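Local atomic coordinates of BT_4661 (Bacteroides thetaiotaomicron, PDB entry 4AK1), a protein that probably binds heparin and heparan sulphate as a SusE-like polysaccharide-binding protein at the surface of a gut bacterium. Residues A[47-52]-A[81-86]; A[76-81]-A[104-109]; A[392-397]-A[418-423]. One frame throughout, in Å; residues are numbered along the deposited sequence.

From the N terminus, contact 1 comes first: strand 42-51 is joined to the start of strand 81-91 by a chain excursion of 28 residues. Before it closes, contact 2 opens at 76-81, to be completed at 104-109 once the chain has run through strand 81-91 and back along 94-106. The two therefore cross, sharing Gly-81, and hold strands 42-51, 81-91 and 94-106 side by side in one sheet. Contact 3 follows in series, its centre about 51 Å from that of contact 1 and about 61 Å from that of contact 2. There, in a separate sheet, the loop before strand 397-407 meets the end of strand 410-421.

Contact 1 of 3, residues A[47-52]-A[81-86]; sequences TRITLD and GLYKLS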
loop_
_atom_site.group_PDB
_atom_site.type_symbol
_atom_site.label_atom_id
_atom_site.label_comp_id
_atom_site.label_asym_id
_atom_site.label_seq_id
_atom_site.Cartn_x
_atom_site.Cartn_y
_atom_site.Cartn_z
ATOM N N THR A 47 21.225 -15.896 -18.327
ATOM C CA THR A 47 20.665 -16.212 -17.008
ATOM C C THR A 47 19.615 -17.320 -17.082
ATOM O O THR A 47 19.327 -17.976 -16.080
ATOM C CB THR A 47 20.031 -14.966 -16.372
ATOM O OG1 THR A 47 19.010 -14.473 -17.256
ATOM C CG2 THR A 47 21.091 -13.892 -16.167
ATOM N N ARG A 48 19.043 -17.529 -18.267
ATOM C CA ARG A 48 18.056 -18.589 -18.450
ATOM C C ARG A 48 17.949 -19.009 -19.907
ATOM O O ARG A 48 18.051 -18.181 -20.814
ATOM C CB ARG A 48 16.664 -18.158 -17.938
ATOM C CG ARG A 48 15.671 -19.309 -17.779
ATOM C CD ARG A 48 14.273 -18.822 -17.401
ATOM N NE ARG A 48 13.583 -18.213 -18.542
ATOM C CZ ARG A 48 12.445 -17.525 -18.480
ATOM N NH1 ARG A 48 11.831 -17.326 -17.315
ATOM N NH2 ARG A 48 11.914 -17.025 -19.596
ATOM N N ILE A 49 17.729 -20.302 -20.115
ATOM C CA ILE A 49 17.379 -20.814 -21.438
ATOM C C ILE A 49 16.102 -21.621 -21.289
ATOM O O ILE A 49 16.015 -22.472 -20.413
ATOM C CB ILE A 49 18.495 -21.701 -22.038
ATOM C CG1 ILE A 49 19.824 -20.932 -22.116
ATOM C CG2 ILE A 49 18.103 -22.204 -23.433
ATOM C CD1 ILE A 49 21.049 -21.824 -22.308
ATOM N N THR A 50 15.104 -21.347 -22.128
ATOM C CA THR A 50 13.911 -22.203 -22.171
ATOM C C THR A 50 13.818 -22.879 -23.524
ATOM O O THR A 50 14.342 -22.362 -24.521
ATOM C CB THR A 50 12.595 -21.443 -21.885
ATOM O OG1 THR A 50 12.407 -20.410 -22.862
ATOM C CG2 THR A 50 12.609 -20.831 -20.483
ATOM N N LEU A 51 13.191 -24.050 -23.551
ATOM C CA LEU A 51 12.915 -24.736 -24.807
ATOM C C LEU A 51 11.437 -25.090 -24.825
ATOM O O LEU A 51 10.953 -25.804 -23.948
ATOM C CB LEU A 51 13.787 -25.991 -24.962
ATOM C CG LEU A 51 13.435 -26.964 -26.095
ATOM C CD1 LEU A 51 13.552 -26.290 -27.464
ATOM C CD2 LEU A 51 14.317 -28.206 -26.037
ATOM N N ASP A 52 10.712 -24.553 -25.802
ATOM C CA ASP A 52 9.294 -24.888 -25.973
ATOM C C ASP A 52 8.510 -24.656 -24.662
ATOM O O ASP A 52 7.729 -25.501 -24.226
ATOM C CB ASP A 52 9.185 -26.345 -26.497
ATOM C CG ASP A 52 7.749 -26.786 -26.780
ATOM O OD1 ASP A 52 6.882 -25.907 -26.994
ATOM O OD2 ASP A 52 7.494 -28.017 -26.791
ATOM N N GLY A 81 13.583 -27.561 -31.509
ATOM C CA GLY A 81 12.530 -26.637 -31.104
ATOM C C GLY A 81 13.029 -25.216 -30.929
ATOM O O GLY A 81 14.203 -24.931 -31.156
ATOM N N LEU A 82 12.136 -24.324 -30.504
ATOM C CA LEU A 82 12.474 -22.912 -30.309
ATOM C C LEU A 82 13.035 -22.633 -28.910
ATOM O O LEU A 82 12.354 -22.872 -27.906
ATOM C CB LEU A 82 11.246 -22.042 -30.575
ATOM C CG LEU A 82 11.386 -20.529 -30.358
ATOM C CD1 LEU A 82 12.455 -19.924 -31.262
ATOM C CD2 LEU A 82 10.038 -19.872 -30.618
ATOM N N TYR A 83 14.275 -22.144 -28.865
ATOM C CA TYR A 83 14.959 -21.784 -27.623
ATOM C C TYR A 83 14.823 -20.289 -27.367
ATOM O O TYR A 83 14.890 -19.485 -28.311
ATOM C CB TYR A 83 16.453 -22.141 -27.688
ATOM C CG TYR A 83 16.751 -23.632 -27.689
ATOM C CD1 TYR A 83 16.699 -24.371 -28.872
ATOM C CD2 TYR A 83 17.102 -24.295 -26.511
ATOM C CE1 TYR A 83 16.970 -25.735 -28.886
ATOM C CE2 TYR A 83 17.362 -25.668 -26.505
ATOM C CZ TYR A 83 17.295 -26.384 -27.703
ATOM O OH TYR A 83 17.563 -27.743 -27.726
ATOM N N LYS A 84 14.600 -19.919 -26.106
ATOM C CA LYS A 84 14.582 -18.508 -25.712
ATOM C C LYS A 84 15.630 -18.267 -24.639
ATOM O O LYS A 84 15.706 -19.013 -23.648
ATOM C CB LYS A 84 13.198 -18.069 -25.238
ATOM C CG LYS A 84 12.128 -18.234 -26.306
ATOM C CD LYS A 84 10.771 -17.752 -25.834
ATOM C CE LYS A 84 9.734 -17.970 -26.925
ATOM N NZ LYS A 84 8.403 -17.489 -26.471
ATOM N N LEU A 85 16.456 -17.249 -24.873
ATOM C CA LEU A 85 17.604 -16.955 -24.028
ATOM C C LEU A 85 17.348 -15.657 -23.284
ATOM O O LEU A 85 16.953 -14.652 -23.885
ATOM C CB LEU A 85 18.901 -16.829 -24.854
ATOM C CG LEU A 85 19.528 -18.133 -25.379
ATOM C CD1 LEU A 85 18.582 -18.912 -26.288
ATOM C CD2 LEU A 85 20.837 -17.844 -26.118
ATOM N N SER A 86 17.559 -15.679 -21.976
ATOM C CA SER A 86 17.522 -14.440 -21.200
ATOM C C SER A 86 18.962 -13.993 -20.925
ATOM O O SER A 86 19.831 -14.815 -20.614
ATOM C CB SER A 86 16.735 -14.624 -19.909
ATOM O OG SER A 86 15.414 -15.071 -20.173
HETATM O O HOH W 1 14.854 -17.608 -21.207
#
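Leu-51 lays its CD1 methyl over the ring of Tyr-83, a CH-pi contact on one face of a mixed beta sheet in which strands 42-51 and 81-91 are antiparallel neighbours. CD1 stands 3.7 Å from the ring centroid and only 11° off the ring normal, where C-H groups meet the pi cloud. Leu-51 CG lies anti to the backbone N (chi1 169°), and a chi2 of 61° then sends CD2 toward the phenol end, 3.7 Å from Tyr-83 OH. A branched leucine suits this place because its two methyls follow the length of the ring. Ile-49 adds its CG2 at the ring edge, 3.9 Å from Tyr-83 CD2.

Further groups fix the tyrosine. Its OH hydrogen-bonds to Pro-79 O, and Phe-56 and Phe-61 pack edge-to-face with it. Gly-81 lies close by, where a CB would collide with Leu-51 CD1.

The backbones set this register. Thr-50 and Lys-84 form a hydrogen-bonded pair, with Thr-50 N 2.8 Å from Lys-84 O and Lys-84 N 2.9 Å from Thr-50 O. Ser-86 N donates to Arg-48 O almost straight, and Ser-86 O takes the N-H of Thr-47. At the other end Asp-52 N reaches Leu-82 O; beyond it, Asp-52 OD2 makes a salt bridge with Arg-657 of the second subunit.

The other face carries Arg-48, Thr-50, Lys-84 and Ser-86. Thr-50 OG1 rests 3.4 Å from Lys-84 CB, while the extended lysine chain carries its amine away. Arg-48 NH2 forms a salt bridge with Asp-100, whose backbone N also donates to Ser-86 OG. One water joins the two strands here: it accepts a hydrogen bond from Arg-48 NE (3.0 Å), probably donates to Lys-84 O, and lies 2.8 Å from Ser-86 OG.

Contact 2 of 3, residues A[76-81]-A[104-109]; sequences SNTPVG and INMMKP
Met-106 runs alongside the loop residues Thr-78 to Val-80 for most of its length. Its CB lies 3.8 Å from Gly-81 O, and CG comes to 3.5 Å from Pro-79 O. The chain then bends twice, at chi2 (70°) and chi3 (67°), which brings SD to 4.1 Å from Thr-78 CB and puts CE 3.9 Å from the same atom, and equally near Thr-78 CG2. An unbranched, flexible thioether can follow such a curved path. An alanine here would remove the methyl that packs on Thr-78 and is likely to open a gap beside the loop.

The backbones meet in a single antiparallel hydrogen-bonded pair where strands 81-91 and 94-106 adjoin: Gly-81 N gives to Met-106 O and Met-106 N to Gly-81 O, each 3.0 Å. Gly-81 has backbone angles at which a side chain would jam against Val-80 O. Val-80 brings CG1 to 3.3 Å from Met-106 O, and its CG2 lies 4.0 Å from Lys-108 CB. The lysine's amine continues to salt bridges with Glu-211 and with Glu-610 of the second subunit. Where the two segments diverge, a water donates to both Thr-78 O and Met-107 O. Backbone bonds thus set the register, the methionine packs CB and CG against carbonyl oxygens and its methyl against Thr-78, and the water supplies protons that two acceptors cannot give each other.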
loop_
_atom_site.group_PDB
_atom_site.type_symbol
_atom_site.label_atom_id
_atom_site.label_comp_id
_atom_site.label_asym_id
_atom_site.label_seq_id
_atom_site.Cartn_x
_atom_site.Cartn_y
_atom_site.Cartn_z
ATOM N N SER A 76 27.099 -30.057 -26.443
ATOM C CA SER A 76 25.749 -30.089 -25.881
ATOM C C SER A 76 24.771 -30.938 -26.702
ATOM O O SER A 76 24.883 -31.024 -27.930
ATOM C CB SER A 76 25.207 -28.664 -25.756
ATOM O OG SER A 76 23.940 -28.641 -25.112
ATOM N N ASN A 77 23.816 -31.567 -26.019
ATOM C CA ASN A 77 22.645 -32.115 -26.702
ATOM C C ASN A 77 21.871 -30.990 -27.369
ATOM O O ASN A 77 21.806 -29.869 -26.852
ATOM C CB ASN A 77 21.727 -32.868 -25.740
ATOM C CG ASN A 77 22.393 -34.078 -25.120
ATOM O OD1 ASN A 77 23.122 -34.822 -25.785
ATOM N ND2 ASN A 77 22.128 -34.294 -23.837
ATOM N N THR A 78 21.284 -31.293 -28.518
ATOM C CA THR A 78 20.569 -30.276 -29.301
ATOM C C THR A 78 19.181 -30.747 -29.755
ATOM O O THR A 78 18.961 -30.964 -30.951
ATOM C CB THR A 78 21.390 -29.860 -30.544
ATOM O OG1 THR A 78 21.674 -31.021 -31.330
ATOM C CG2 THR A 78 22.696 -29.200 -30.131
ATOM N N PRO A 79 18.240 -30.914 -28.805
ATOM C CA PRO A 79 16.876 -31.276 -29.217
ATOM C C PRO A 79 16.217 -30.193 -30.064
ATOM O O PRO A 79 16.578 -29.014 -29.970
ATOM C CB PRO A 79 16.110 -31.452 -27.891
ATOM C CG PRO A 79 17.078 -31.172 -26.793
ATOM C CD PRO A 79 18.346 -30.628 -27.360
ATOM N N VAL A 80 15.238 -30.607 -30.864
ATOM C CA VAL A 80 14.615 -29.726 -31.842
ATOM C C VAL A 80 13.533 -28.857 -31.213
ATOM O O VAL A 80 12.662 -29.361 -30.485
ATOM C CB VAL A 80 14.007 -30.558 -32.983
ATOM C CG1 VAL A 80 13.343 -29.654 -34.022
ATOM C CG2 VAL A 80 15.079 -31.437 -33.617
ATOM N N GLY A 81 13.583 -27.561 -31.509
ATOM C CA GLY A 81 12.530 -26.637 -31.104
ATOM C C GLY A 81 13.029 -25.216 -30.929
ATOM O O GLY A 81 14.203 -24.931 -31.156
ATOM N N ILE A 104 16.222 -18.687 -30.650
ATOM C CA ILE A 104 16.959 -19.555 -31.573
ATOM C C ILE A 104 16.149 -20.802 -31.885
ATOM O O ILE A 104 15.779 -21.563 -30.991
ATOM C CB ILE A 104 18.346 -19.955 -31.031
ATOM C CG1 ILE A 104 19.173 -18.698 -30.732
ATOM C CG2 ILE A 104 19.080 -20.852 -32.032
ATOM C CD1 ILE A 104 20.348 -18.950 -29.803
ATOM N N ASN A 105 15.854 -20.980 -33.166
ATOM C CA ASN A 105 15.118 -22.150 -33.625
ATOM C C ASN A 105 16.100 -23.247 -34.050
ATOM O O ASN A 105 16.736 -23.143 -35.100
ATOM C CB ASN A 105 14.160 -21.749 -34.761
ATOM C CG ASN A 105 13.264 -22.885 -35.202
ATOM O OD1 ASN A 105 12.820 -23.699 -34.387
ATOM N ND2 ASN A 105 12.991 -22.948 -36.497
ATOM N N MET A 106 16.236 -24.288 -33.217
ATOM C CA MET A 106 17.080 -25.431 -33.565
ATOM C C MET A 106 16.293 -26.436 -34.405
ATOM O O MET A 106 15.312 -27.020 -33.933
ATOM C CB MET A 106 17.625 -26.108 -32.302
ATOM C CG MET A 106 18.392 -27.397 -32.550
ATOM S SD MET A 106 19.997 -27.149 -33.357
ATOM C CE MET A 106 20.921 -26.293 -32.086
ATOM N N MET A 107 16.746 -26.656 -35.636
ATOM C CA MET A 107 16.081 -27.573 -36.557
ATOM C C MET A 107 16.734 -28.953 -36.582
ATOM O O MET A 107 17.855 -29.134 -36.092
ATOM C CB MET A 107 16.057 -26.973 -37.965
ATOM C CG MET A 107 15.269 -25.677 -38.051
ATOM S SD MET A 107 15.171 -25.028 -39.732
ATOM C CE MET A 107 16.866 -24.584 -40.052
ATOM N N LYS A 108 16.002 -29.924 -37.135
ATOM C CA LYS A 108 16.510 -31.268 -37.362
ATOM C C LYS A 108 17.328 -31.250 -38.649
ATOM O O LYS A 108 16.891 -30.661 -39.639
ATOM C CB LYS A 108 15.348 -32.275 -37.505
ATOM C CG LYS A 108 15.797 -33.728 -37.598
ATOM C CD LYS A 108 14.688 -34.697 -38.005
ATOM C CE LYS A 108 13.736 -34.989 -36.860
ATOM N NZ LYS A 108 12.962 -36.235 -37.120
ATOM N N PRO A 109 18.507 -31.903 -38.653
ATOM C CA PRO A 109 19.221 -32.035 -39.922
ATOM C C PRO A 109 18.371 -32.817 -40.903
ATOM O O PRO A 109 17.562 -33.655 -40.484
ATOM C CB PRO A 109 20.458 -32.864 -39.555
ATOM C CG PRO A 109 20.663 -32.607 -38.103
ATOM C CD PRO A 109 19.283 -32.452 -37.523
HETATM O O HOH W 2 18.673 -30.818 -33.916
#

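Contact 3 of 3, residues A[392-397]-A[418-423]; sequences NKIPVG and LTITAN
In Ile-394 the CG2 branch lies anti to the backbone N, beside the carbonyl carbon (chi1 -55°), while in Ile-420 CG1 lies anti to the carbonyl carbon (chi1 -57°); these two branches meet at 3.8 Å, Ile-394 CG2 to Ile-420 CG1, as the side chains cross at about a right angle. The meeting closes the loop leading into strand 397-407 over the end of strand 410-421, its antiparallel neighbour in a mixed beta sheet. The CD1 of Ile-394 reaches more loosely to Leu-418 CD2, so beta-branched and leucine side chains share one apolar face.

Gly-397 and Ile-420 are a hydrogen-bonded pair. Gly-397 N meets a lone pair of Ile-420 O at 2.9 Å, and Ile-420 N gives a straighter bond, 170° at the hydrogen, to Gly-397 O. The glycine's backbone angles would push any CB into the preceding carbonyl oxygen, which explains its place here. Val-396 lays CG1 along the backbone, 3.8 Å from Thr-421 C. Nearby, Ala-422 N hydrogen-bonds to Asp-43 OD2 of the third subunit, and Pro-395 O accepts from Tyr-399 OH. The loop itself is shaped by an Asx turn, in which Asn-392 OD1 accepts from Ile-394 N at 3.0 Å.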
loop_
_atom_site.group_PDB
_atom_site.type_symbol
_atom_site.label_atom_id
_atom_site.label_comp_id
_atom_site.label_asym_id
_atom_site.label_seq_id
_atom_site.Cartn_x
_atom_site.Cartn_y
_atom_site.Cartn_z
ATOM N N ASN A 392 27.904 29.805 -5.393
ATOM C CA ASN A 392 27.478 28.503 -5.910
ATOM C C ASN A 392 26.303 27.930 -5.095
ATOM O O ASN A 392 26.141 28.266 -3.925
ATOM C CB ASN A 392 28.680 27.530 -5.949
ATOM C CG ASN A 392 28.976 26.892 -4.591
ATOM O OD1 ASN A 392 28.312 25.935 -4.201
ATOM N ND2 ASN A 392 29.993 27.398 -3.887
ATOM N N LYS A 393 25.497 27.059 -5.709
ATOM C CA LYS A 393 24.275 26.556 -5.077
ATOM C C LYS A 393 24.384 25.116 -4.595
ATOM O O LYS A 393 23.363 24.460 -4.403
ATOM C CB LYS A 393 23.087 26.648 -6.047
ATOM C CG LYS A 393 22.919 28.011 -6.704
ATOM C CD LYS A 393 22.280 29.007 -5.763
ATOM C CE LYS A 393 21.959 30.304 -6.497
ATOM N NZ LYS A 393 21.774 31.402 -5.512
ATOM N N ILE A 394 25.597 24.609 -4.409
ATOM C CA ILE A 394 25.747 23.231 -3.921
ATOM C C ILE A 394 25.087 23.074 -2.547
ATOM O O ILE A 394 25.442 23.790 -1.607
ATOM C CB ILE A 394 27.227 22.782 -3.834
ATOM C CG1 ILE A 394 27.924 22.963 -5.186
ATOM C CG2 ILE A 394 27.307 21.338 -3.335
ATOM C CD1 ILE A 394 29.437 22.762 -5.168
ATOM N N PRO A 395 24.125 22.133 -2.424
ATOM C CA PRO A 395 23.478 21.898 -1.141
ATOM C C PRO A 395 24.466 21.337 -0.139
ATOM O O PRO A 395 25.446 20.689 -0.530
ATOM C CB PRO A 395 22.410 20.827 -1.466
ATOM C CG PRO A 395 22.203 20.933 -2.954
ATOM C CD PRO A 395 23.579 21.250 -3.473
ATOM N N VAL A 396 24.211 21.578 1.143
ATOM C CA VAL A 396 24.970 20.905 2.191
ATOM C C VAL A 396 24.880 19.392 1.973
ATOM O O VAL A 396 23.821 18.854 1.636
ATOM C CB VAL A 396 24.536 21.296 3.635
ATOM C CG1 VAL A 396 24.674 22.790 3.861
ATOM C CG2 VAL A 396 23.115 20.860 3.950
ATOM N N GLY A 397 26.004 18.711 2.135
ATOM C CA GLY A 397 26.035 17.274 1.946
ATOM C C GLY A 397 27.427 16.804 1.613
ATOM O O GLY A 397 28.368 17.596 1.560
ATOM N N LEU A 418 33.999 15.576 -1.557
ATOM C CA LEU A 418 33.686 16.993 -1.333
ATOM C C LEU A 418 32.570 17.084 -0.287
ATOM O O LEU A 418 31.485 16.528 -0.487
ATOM C CB LEU A 418 33.227 17.648 -2.654
ATOM C CG LEU A 418 32.585 19.036 -2.530
ATOM C CD1 LEU A 418 33.635 20.052 -2.086
ATOM C CD2 LEU A 418 31.908 19.461 -3.830
ATOM N N THR A 419 32.829 17.767 0.824
ATOM C CA THR A 419 31.835 17.864 1.905
ATOM C C THR A 419 31.506 19.323 2.117
ATOM O O THR A 419 32.415 20.128 2.377
ATOM C CB THR A 419 32.364 17.210 3.216
ATOM O OG1 THR A 419 32.744 15.858 2.938
ATOM C CG2 THR A 419 31.302 17.203 4.308
ATOM N N ILE A 420 30.225 19.673 1.974
ATOM C CA ILE A 420 29.766 21.052 2.178
ATOM C C ILE A 420 28.923 21.108 3.445
ATOM O O ILE A 420 27.965 20.345 3.590
ATOM C CB ILE A 420 28.909 21.572 0.988
ATOM C CG1 ILE A 420 29.685 21.489 -0.340
ATOM C CG2 ILE A 420 28.375 22.990 1.260
ATOM C CD1 ILE A 420 30.974 22.308 -0.397
ATOM N N THR A 421 29.295 21.988 4.370
ATOM C CA THR A 421 28.532 22.165 5.602
ATOM C C THR A 421 27.969 23.593 5.667
ATOM O O THR A 421 28.233 24.417 4.786
ATOM C CB THR A 421 29.382 21.885 6.857
ATOM O OG1 THR A 421 30.496 22.782 6.884
ATOM C CG2 THR A 421 29.876 20.421 6.909
ATOM N N ALA A 422 27.166 23.866 6.699
ATOM C CA ALA A 422 26.426 25.131 6.783
ATOM C C ALA A 422 27.373 26.335 6.888
ATOM O O ALA A 422 28.357 26.286 7.628
ATOM C CB ALA A 422 25.475 25.094 7.976
ATOM N N ASN A 423 27.103 27.381 6.110
ATOM C CA ASN A 423 27.782 28.679 6.269
ATOM C C ASN A 423 26.942 29.494 7.245
ATOM O O ASN A 423 25.761 29.662 7.010
ATOM C CB ASN A 423 27.870 29.384 4.900
ATOM C CG ASN A 423 28.668 30.681 4.931
ATOM O OD1 ASN A 423 28.759 31.351 5.953
ATOM N ND2 ASN A 423 29.259 31.033 3.798
#